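Local coordinates for putative iron binding protein (Bordetella pertussis Tohama I, PDB 1Y9U) that binds ferric iron through tyrosine side chains, probably as the periplasmic solute-binding component of an iron uptake system, at residues A101-D106 against N238-A243; N197-G202 against N274-V279; V222-F227 against A290-L295. All coordinates share one frame; numbering follows the deposited sequence. Where two conformers were deposited one is given.

Contact 1 (A101-D106 against N238-A243); sequences ALSLRD and NISGAA
Arg-105, Ser-240 and Ile-239 give up the most surface where segments 101-106 and 238-243, on strands 100-112 and 237-245, run antiparallel with axes 4.3 Å apart. Arg-105 and Asn-238 form a hydrogen-bonded pair, Arg-105 N reaching Asn-238 O at 2.8 Å and Asn-238 N returning to Arg-105 O at 2.9 Å. From this anchor the Arg-105 side chain lies over the partner backbone: CD comes to 3.9 Å from the carbonyl carbon of Ile-239, and a bend at chi3 (58°) brings the guanidinium to Glu-276, with which NH1 forms a salt bridge; NH2 makes a weak hydrogen bond to the iron ligand Tyr-143. Ser-240 shares this face with Ser-103, OG to OG at 2.7 Å; each hydroxyl has a further partner, Tyr-270 OH for Ser-240 and Glu-276 for Ser-103. Ser-240 is also the single residue opposite Leu-102 and Ser-103 in a classic beta bulge, set in the pair of long antiparallel strands that join the lobes, as in other ferric binding proteins. Its carbonyl O takes the nearly straight bond from Leu-102 N (2.9 Å, 176° at the hydrogen), while its own N donates to Ser-103 O. On the other face Ile-239 holds CG1 in the crowded position between N and carbonyl carbon, so that CD1 meets Ala-101 CB at 3.8 Å and CG2 meets Leu-104 CD2 at 4.0 Å.

Contact 2 (N197-G202 against N274-V279); sequences NAYYVG and NYEYPV
Tyr-199 gives up more surface than any other residue of this contact, and the base of its side chain is packed hard against backbone: CB sits 3.0 Å from Asn-274 O and 3.2 Å from Tyr-275 O. With CG in the crowded position between the backbone N and the carbonyl carbon (chi1 66°), the ring is carried out over the Asn-274 amide, whose ND2 lies over one face, off toward the rim and 3.5 Å from CD1. Ring and amide planes stand 47° apart. On the next turn of helix 198-206, Gly-202 has no side chain, and the Tyr-275 ring lies flat against its carbonyl group, with CD1 3.6 Å from Gly-202 C. Tyr-199 and Tyr-200 are iron ligands, as Tyr-143 is, although no metal is bound to this chain; the adjacent tyrosines at the start of a helix form part of the iron-tyrosinate site of this periplasmic binding protein. One shell out, the amide is held by Glu-276: ND2 donates to OE2 at 2.9 Å, nearly straight at 168° and in the amide plane, while Asn-274 OD1 takes a hydrogen bond from His-203. Glu-276 is itself fixed by Ser-103 at OE1 and by Arg-14 and Arg-105 at OE2, and these two arginines could favour a phenolate on the neighbouring tyrosines. The turn presenting 274-276 is a Schellman motif closing helix 264-273, with Tyr-275 at positive phi and bonds from Glu-276 N to Ala-271 O and from Tyr-275 N to Gln-272 O.

Contact 3 (V222-F227 against A290-L295); sequences VVRPTF and ASFGPL
Phe-292, near the C-terminal end of helix 287-291, opens the contact by turning its ring to Val-222 on strand 220-223. CG2 of Val-222 stands over one ring face, 3.9 Å from the centroid, in a CH-pi contact; Val-201 and Ala-198 of helix 198-206 add to the same apolar cluster. The CB of Phe-292 meets a different group: it lies over one face of the Arg-224 guanidinium, 3.6 Å from NH2, while that NH2 sits at the edge of the aromatic ring, the two planes 81° apart. The geometry is thus not a cation-pi stack. At Gly-293 the chain leaves helical angles with positive phi (90°), a conformation readily open to glycine, and its own carbonyl is turned to Arg-224. NH1 donates to Gly-293 O at 2.9 Å, with the oxygen in the guanidinium plane although the donor stands well above the plane of the carbonyl. A water reinforces this bond, accepting from NH2 and donating to Gly-293 O at 2.7 Å. Pro-294 joins through its carbonyl, reached by a second water that accepts from NH1 at 3.0 Å and also donates to Phe-292 O. Leu-295 completes the packing round the guanidinium: its CB lies over the face opposite Phe-292 CB, and its CD1 packs 3.6 Å from Arg-224 CD. Arg-224 runs extended from CG to NE to arrive here, and NE makes a salt bridge with Asp-106. The cation is therefore held between two apolar groups while carboxylate, carbonyl and waters meet its N-H groups, which should fix the rotation of the guanidinium and partly offset its charge, chiefly through Asp-106.

From the N terminus the chain enters contact 1 at 101-106, then begins contact 2 at 197-202 and contact 3 at 222-227 before any is finished. Segment 238-243 closes the first loop, 274-279 the second and 290-295 the third, so every pair crosses and none nests. Strand 100-112 is common ground: strands 237-245, 277-278 and 220-223 all pair with it. Contacts 1 and 2 meet where Leu-104 N approaches Tyr-277 O at 2.8 Å. Leu-295 touches both of the others, its CD2 packing 3.7 Å from Tyr-277 CD2 of contact 2 and its CD1 lying 4.2 Å from Asp-106 OD2 of contact 1.

Contact 1 (A101-D106 against N238-A243)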
loop_
_atom_site.group_PDB
_atom_site.type_symbol
_atom_site.label_atom_id
_atom_site.label_comp_id
_atom_site.label_asym_id
_atom_site.label_seq_id
_atom_site.Cartn_x
_atom_site.Cartn_y
_atom_site.Cartn_z
ATOM N N ALA A 101 7.061 -1.478 -7.988
ATOM C CA ALA A 101 5.731 -1.051 -7.541
ATOM C C ALA A 101 4.782 -0.928 -8.720
ATOM O O ALA A 101 5.169 -0.505 -9.800
ATOM C CB ALA A 101 5.797 0.279 -6.800
ATOM N N LEU A 102 3.532 -1.308 -8.478
ATOM C CA LEU A 102 2.424 -1.163 -9.419
ATOM C C LEU A 102 1.334 -0.215 -8.944
ATOM O O LEU A 102 0.628 0.354 -9.783
ATOM C CB LEU A 102 1.813 -2.528 -9.725
ATOM C CG LEU A 102 2.742 -3.554 -10.384
ATOM C CD1 LEU A 102 1.989 -4.864 -10.568
ATOM C CD2 LEU A 102 3.272 -3.079 -11.732
ATOM N N SER A 103 1.198 -0.019 -7.627
ATOM C CA SER A 103 0.268 0.972 -7.111
ATOM C C SER A 103 0.736 1.408 -5.742
ATOM O O SER A 103 1.542 0.730 -5.115
ATOM C CB SER A 103 -1.140 0.408 -7.014
ATOM O OG SER A 103 -1.198 -0.594 -6.016
ATOM N N LEU A 104 0.229 2.555 -5.299
ATOM C CA LEU A 104 0.610 3.173 -4.032
ATOM C C LEU A 104 -0.551 3.124 -3.061
ATOM O O LEU A 104 -1.697 3.399 -3.439
ATOM C CB LEU A 104 1.041 4.627 -4.212
ATOM C CG LEU A 104 2.026 4.883 -5.352
ATOM C CD1 LEU A 104 2.371 6.363 -5.411
ATOM C CD2 LEU A 104 3.276 4.034 -5.219
ATOM N N ARG A 105 -0.230 2.831 -1.804
ATOM C CA ARG A 105 -1.180 2.697 -0.696
ATOM C C ARG A 105 -0.757 3.662 0.400
ATOM O O ARG A 105 -0.001 3.309 1.296
ATOM C CB ARG A 105 -1.140 1.256 -0.233
ATOM C CG ARG A 105 -1.725 0.310 -1.292
ATOM C CD ARG A 105 -1.327 -1.122 -1.130
ATOM N NE ARG A 105 -1.685 -1.690 0.160
ATOM C CZ ARG A 105 -2.811 -2.342 0.431
ATOM N NH1 ARG A 105 -3.758 -2.542 -0.466
ATOM N NH2 ARG A 105 -2.984 -2.817 1.644
ATOM N N ASP A 106 -1.256 4.885 0.295
ATOM C CA ASP A 106 -0.917 5.967 1.192
ATOM C C ASP A 106 -1.687 5.904 2.480
ATOM O O ASP A 106 -2.899 5.628 2.495
ATOM C CB ASP A 106 -1.039 7.354 0.540
ATOM C CG ASP A 106 -2.358 7.628 -0.139
ATOM O OD1 ASP A 106 -2.884 6.767 -0.873
ATOM O OD2 ASP A 106 -2.870 8.740 -0.046
ATOM N N ASN A 238 2.854 2.599 1.262
ATOM C CA ASN A 238 3.286 1.232 0.947
ATOM C C ASN A 238 2.826 0.961 -0.503
ATOM O O ASN A 238 2.301 1.857 -1.183
ATOM C CB ASN A 238 2.805 0.162 1.967
ATOM C CG ASN A 238 3.767 -1.046 2.097
ATOM O OD1 ASN A 238 4.436 -1.435 1.161
ATOM N ND2 ASN A 238 3.871 -1.604 3.327
ATOM N N ILE A 239 3.039 -0.247 -0.981
ATOM C CA ILE A 239 2.793 -0.548 -2.379
ATOM C C ILE A 239 2.180 -1.904 -2.596
ATOM O O ILE A 239 2.263 -2.779 -1.755
ATOM C CB ILE A 239 4.130 -0.485 -3.171
ATOM C CG1 ILE A 239 5.112 -1.567 -2.693
ATOM C CG2 ILE A 239 4.737 0.909 -3.132
ATOM C CD1 ILE A 239 6.351 -1.697 -3.597
ATOM N N SER A 240 1.584 -2.077 -3.766
ATOM C CA SER A 240 1.509 -3.412 -4.372
ATOM C C SER A 240 2.597 -3.472 -5.439
ATOM O O SER A 240 3.071 -2.443 -5.904
ATOM C CB SER A 240 0.142 -3.705 -4.995
ATOM O OG SER A 240 -0.012 -3.016 -6.233
ATOM N N GLY A 241 2.985 -4.672 -5.827
ATOM C CA GLY A 241 4.059 -4.772 -6.800
ATOM C C GLY A 241 4.279 -6.172 -7.293
ATOM O O GLY A 241 3.546 -7.085 -6.959
ATOM N N ALA A 242 5.310 -6.331 -8.116
ATOM C CA ALA A 242 5.557 -7.568 -8.810
ATOM C C ALA A 242 7.013 -7.723 -9.181
ATOM O O ALA A 242 7.791 -6.794 -9.170
ATOM C CB ALA A 242 4.681 -7.621 -10.050
ATOM N N ALA A 243 7.339 -8.947 -9.550
ATOM C CA ALA A 243 8.686 -9.348 -9.944
ATOM C C ALA A 243 8.565 -10.522 -10.897
ATOM O O ALA A 243 7.567 -11.246 -10.868
ATOM C CB ALA A 243 9.486 -9.753 -8.738
#

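Contact 2 (N197-G202 against N274-V279)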
loop_
_atom_site.group_PDB
_atom_site.type_symbol
_atom_site.label_atom_id
_atom_site.label_comp_id
_atom_site.label_asym_id
_atom_site.label_seq_id
_atom_site.Cartn_x
_atom_site.Cartn_y
_atom_site.Cartn_z
ATOM N N ASN A 197 -5.754 4.061 5.769
ATOM C CA ASN A 197 -5.321 4.126 4.388
ATOM C C ASN A 197 -6.364 4.823 3.490
ATOM O O ASN A 197 -7.573 4.627 3.634
ATOM C CB ASN A 197 -4.983 2.766 3.856
ATOM C CG ASN A 197 -3.647 2.271 4.331
ATOM O OD1 ASN A 197 -2.900 2.996 4.913
ATOM N ND2 ASN A 197 -3.361 1.001 4.086
ATOM N N ALA A 198 -5.885 5.616 2.536
ATOM C CA ALA A 198 -6.746 6.439 1.699
ATOM C C ALA A 198 -7.705 5.634 0.841
ATOM O O ALA A 198 -8.832 6.024 0.599
ATOM C CB ALA A 198 -5.878 7.295 0.814
ATOM N N TYR A 199 -7.244 4.542 0.168
ATOM C CA TYR A 199 -8.209 3.593 -0.661
ATOM C C TYR A 199 -9.510 3.184 0.093
ATOM O O TYR A 199 -10.590 2.999 -0.516
ATOM C CB TYR A 199 -7.534 2.286 -1.305
ATOM C CG TYR A 199 -6.993 1.220 -0.300
ATOM C CD1 TYR A 199 -7.869 0.338 0.280
ATOM C CD2 TYR A 199 -5.661 1.099 0.025
ATOM C CE1 TYR A 199 -7.454 -0.618 1.166
ATOM C CE2 TYR A 199 -5.250 0.119 0.982
ATOM C CZ TYR A 199 -6.159 -0.714 1.484
ATOM O OH TYR A 199 -5.661 -1.621 2.392
ATOM N N TYR A 200 -9.451 3.029 1.402
ATOM C CA TYR A 200 -10.700 2.683 2.057
ATOM C C TYR A 200 -11.730 3.816 1.948
ATOM O O TYR A 200 -12.939 3.563 1.925
ATOM C CB TYR A 200 -10.530 2.356 3.517
ATOM C CG TYR A 200 -9.729 1.106 3.773
ATOM C CD1 TYR A 200 -8.483 1.158 4.407
ATOM C CD2 TYR A 200 -10.203 -0.138 3.395
ATOM C CE1 TYR A 200 -7.760 0.021 4.649
ATOM C CE2 TYR A 200 -9.486 -1.278 3.648
ATOM C CZ TYR A 200 -8.267 -1.189 4.284
ATOM O OH TYR A 200 -7.554 -2.340 4.519
ATOM N N VAL A 201 -11.259 5.059 1.863
ATOM C CA VAL A 201 -12.131 6.210 1.676
ATOM C C VAL A 201 -12.655 6.192 0.232
ATOM O O VAL A 201 -13.805 6.557 -0.006
ATOM C CB VAL A 201 -11.417 7.531 2.013
ATOM C CG1 VAL A 201 -12.397 8.710 1.886
ATOM C CG2 VAL A 201 -10.799 7.466 3.394
ATOM N N GLY A 202 -11.842 5.752 -0.733
ATOM C CA GLY A 202 -12.323 5.477 -2.077
ATOM C C GLY A 202 -13.490 4.502 -2.048
ATOM O O GLY A 202 -14.517 4.737 -2.690
ATOM N N ASN A 274 -8.996 -1.245 -6.601
ATOM C CA ASN A 274 -9.032 -1.161 -5.132
ATOM C C ASN A 274 -8.902 0.290 -4.679
ATOM O O ASN A 274 -8.549 0.516 -3.541
ATOM C CB ASN A 274 -7.937 -2.016 -4.437
ATOM C CG ASN A 274 -8.107 -2.110 -2.912
ATOM O OD1 ASN A 274 -9.215 -2.314 -2.422
ATOM N ND2 ASN A 274 -6.999 -1.954 -2.163
ATOM N N TYR A 275 -9.194 1.254 -5.558
ATOM C CA TYR A 275 -9.143 2.691 -5.275
ATOM C C TYR A 275 -7.776 3.150 -4.779
ATOM O O TYR A 275 -7.679 4.043 -3.965
ATOM C CB TYR A 275 -10.245 3.099 -4.296
ATOM C CG TYR A 275 -11.615 2.886 -4.880
ATOM C CD1 TYR A 275 -12.479 1.916 -4.385
ATOM C CD2 TYR A 275 -12.058 3.670 -5.934
ATOM C CE1 TYR A 275 -13.736 1.736 -4.935
ATOM C CE2 TYR A 275 -13.289 3.478 -6.485
ATOM C CZ TYR A 275 -14.126 2.534 -5.987
ATOM O OH TYR A 275 -15.367 2.393 -6.567
ATOM N N GLU A 276 -6.735 2.498 -5.275
ATOM C CA GLU A 276 -5.368 2.837 -4.973
ATOM C C GLU A 276 -4.881 3.911 -5.944
ATOM O O GLU A 276 -5.635 4.387 -6.811
ATOM C CB GLU A 276 -4.499 1.578 -5.025
ATOM C CG GLU A 276 -4.799 0.633 -3.875
ATOM C CD GLU A 276 -4.202 -0.733 -4.034
ATOM O OE1 GLU A 276 -3.687 -1.072 -5.128
ATOM O OE2 GLU A 276 -4.331 -1.520 -3.081
ATOM N N TYR A 277 -3.647 4.360 -5.726
ATOM C CA TYR A 277 -3.065 5.415 -6.549
ATOM C C TYR A 277 -2.116 4.755 -7.539
ATOM O O TYR A 277 -1.262 3.981 -7.144
ATOM C CB TYR A 277 -2.349 6.437 -5.649
ATOM C CG TYR A 277 -2.210 7.825 -6.267
ATOM C CD1 TYR A 277 -3.106 8.851 -5.956
ATOM C CD2 TYR A 277 -1.191 8.105 -7.171
ATOM C CE1 TYR A 277 -2.977 10.105 -6.504
ATOM C CE2 TYR A 277 -1.078 9.364 -7.750
ATOM C CZ TYR A 277 -1.965 10.354 -7.400
ATOM O OH TYR A 277 -1.850 11.614 -7.974
ATOM N N PRO A 278 -2.231 5.065 -8.830
ATOM C CA PRO A 278 -1.348 4.429 -9.809
ATOM C C PRO A 278 0.097 4.866 -9.643
ATOM O O PRO A 278 0.368 5.987 -9.256
ATOM C CB PRO A 278 -1.901 4.891 -11.153
ATOM C CG PRO A 278 -2.886 5.930 -10.879
ATOM C CD PRO A 278 -3.169 6.014 -9.437
ATOM N N VAL A 279 1.021 3.975 -9.949
ATOM C CA VAL A 279 2.439 4.357 -9.940
ATOM C C VAL A 279 2.824 5.240 -11.135
ATOM O O VAL A 279 3.697 6.086 -11.027
ATOM C CB VAL A 279 3.366 3.102 -9.864
ATOM C CG1 VAL A 279 3.344 2.273 -11.151
ATOM C CG2 VAL A 279 4.782 3.498 -9.519
#

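Contact 3 (V222-F227 against A290-L295)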
loop_
_atom_site.group_PDB
_atom_site.type_symbol
_atom_site.label_atom_id
_atom_site.label_comp_id
_atom_site.label_asym_id
_atom_site.label_seq_id
_atom_site.Cartn_x
_atom_site.Cartn_y
_atom_site.Cartn_z
ATOM N N VAL A 222 -10.267 13.534 3.857
ATOM C CA VAL A 222 -8.884 13.094 3.909
ATOM C C VAL A 222 -7.944 14.297 3.950
ATOM O O VAL A 222 -8.065 15.241 3.159
ATOM C CB VAL A 222 -8.549 12.209 2.688
ATOM C CG1 VAL A 222 -7.054 12.021 2.513
ATOM C CG2 VAL A 222 -9.235 10.868 2.813
ATOM N N VAL A 223 -6.996 14.237 4.871
ATOM C CA VAL A 223 -5.821 15.101 4.846
ATOM C C VAL A 223 -4.626 14.157 4.769
ATOM O O VAL A 223 -4.504 13.251 5.591
ATOM C CB VAL A 223 -5.743 16.011 6.093
ATOM C CG1 VAL A 223 -4.439 16.772 6.131
ATOM C CG2 VAL A 223 -6.903 16.975 6.094
ATOM N N ARG A 224 -3.762 14.355 3.778
ATOM C CA ARG A 224 -2.568 13.532 3.626
ATOM C C ARG A 224 -1.418 14.142 4.413
ATOM O O ARG A 224 -0.910 15.203 4.018
ATOM C CB ARG A 224 -2.158 13.423 2.160
ATOM C CG ARG A 224 -3.181 12.721 1.263
ATOM C CD ARG A 224 -2.503 12.037 0.143
ATOM N NE ARG A 224 -3.323 11.355 -0.839
ATOM C CZ ARG A 224 -3.766 11.891 -1.971
ATOM N NH1 ARG A 224 -3.643 13.183 -2.216
ATOM N NH2 ARG A 224 -4.387 11.133 -2.867
ATOM N N PRO A 225 -0.985 13.512 5.499
ATOM C CA PRO A 225 0.162 14.051 6.236
ATOM C C PRO A 225 1.451 13.881 5.470
ATOM O O PRO A 225 1.553 13.051 4.563
ATOM C CB PRO A 225 0.203 13.214 7.518
ATOM C CG PRO A 225 -1.117 12.502 7.573
ATOM C CD PRO A 225 -1.494 12.283 6.133
ATOM N N THR A 226 2.452 14.671 5.856
ATOM C CA THR A 226 3.802 14.483 5.360
ATOM C C THR A 226 4.769 14.325 6.508
ATOM O O THR A 226 4.477 14.674 7.655
ATOM C CB THR A 226 4.229 15.664 4.503
ATOM O OG1 THR A 226 4.167 16.875 5.283
ATOM C CG2 THR A 226 3.294 15.848 3.293
ATOM N N PHE A 227 5.920 13.773 6.183
ATOM C CA PHE A 227 7.056 13.814 7.097
ATOM C C PHE A 227 7.669 15.235 7.157
ATOM O O PHE A 227 7.893 15.858 6.141
ATOM C CB PHE A 227 8.055 12.728 6.709
ATOM C CG PHE A 227 7.621 11.349 7.115
ATOM C CD1 PHE A 227 7.213 10.406 6.173
ATOM C CD2 PHE A 227 7.633 10.985 8.442
ATOM C CE1 PHE A 227 6.827 9.144 6.576
ATOM C CE2 PHE A 227 7.251 9.714 8.836
ATOM C CZ PHE A 227 6.838 8.807 7.909
ATOM N N ALA A 290 -9.121 11.507 -6.663
ATOM C CA ALA A 290 -8.694 12.829 -7.140
ATOM C C ALA A 290 -9.064 13.945 -6.167
ATOM O O ALA A 290 -8.329 14.890 -5.995
ATOM C CB ALA A 290 -9.280 13.116 -8.522
ATOM N N SER A 291 -10.211 13.793 -5.511
ATOM C CA SER A 291 -10.708 14.792 -4.565
ATOM C C SER A 291 -9.836 14.948 -3.339
ATOM O O SER A 291 -9.938 15.942 -2.624
ATOM C CB SER A 291 -12.160 14.496 -4.150
ATOM O OG SER A 291 -12.249 13.502 -3.144
ATOM N N PHE A 292 -8.952 13.979 -3.088
ATOM C CA PHE A 292 -8.040 14.090 -1.962
ATOM C C PHE A 292 -6.971 15.173 -2.183
ATOM O O PHE A 292 -6.217 15.494 -1.278
ATOM C CB PHE A 292 -7.358 12.744 -1.688
ATOM C CG PHE A 292 -8.302 11.586 -1.387
ATOM C CD1 PHE A 292 -7.845 10.283 -1.523
ATOM C CD2 PHE A 292 -9.609 11.797 -0.959
ATOM C CE1 PHE A 292 -8.688 9.188 -1.240
ATOM C CE2 PHE A 292 -10.457 10.712 -0.690
ATOM C CZ PHE A 292 -9.990 9.415 -0.828
ATOM N N GLY A 293 -6.871 15.669 -3.408
ATOM C CA GLY A 293 -5.947 16.744 -3.733
ATOM C C GLY A 293 -4.600 16.196 -4.149
ATOM O O GLY A 293 -4.437 15.003 -4.324
ATOM N N PRO A 294 -3.616 17.066 -4.309
ATOM C CA PRO A 294 -2.316 16.648 -4.827
ATOM C C PRO A 294 -1.592 15.716 -3.849
ATOM O O PRO A 294 -1.575 15.950 -2.643
ATOM C CB PRO A 294 -1.574 17.986 -4.977
ATOM C CG PRO A 294 -2.215 18.865 -4.009
ATOM C CD PRO A 294 -3.659 18.511 -4.028
ATOM N N LEU A 295 -1.039 14.635 -4.382
ATOM C CA LEU A 295 -0.238 13.692 -3.616
ATOM C C LEU A 295 1.245 14.001 -3.802
ATOM O O LEU A 295 1.724 14.050 -4.926
ATOM C CB LEU A 295 -0.521 12.251 -4.067
ATOM C CG LEU A 295 0.358 11.145 -3.462
ATOM C CD1 LEU A 295 0.156 11.005 -1.976
ATOM C CD2 LEU A 295 0.101 9.811 -4.158
HETATM O O HOH W 1 -5.388 12.611 -5.203
HETATM O O HOH W 2 -3.472 15.749 -0.605
#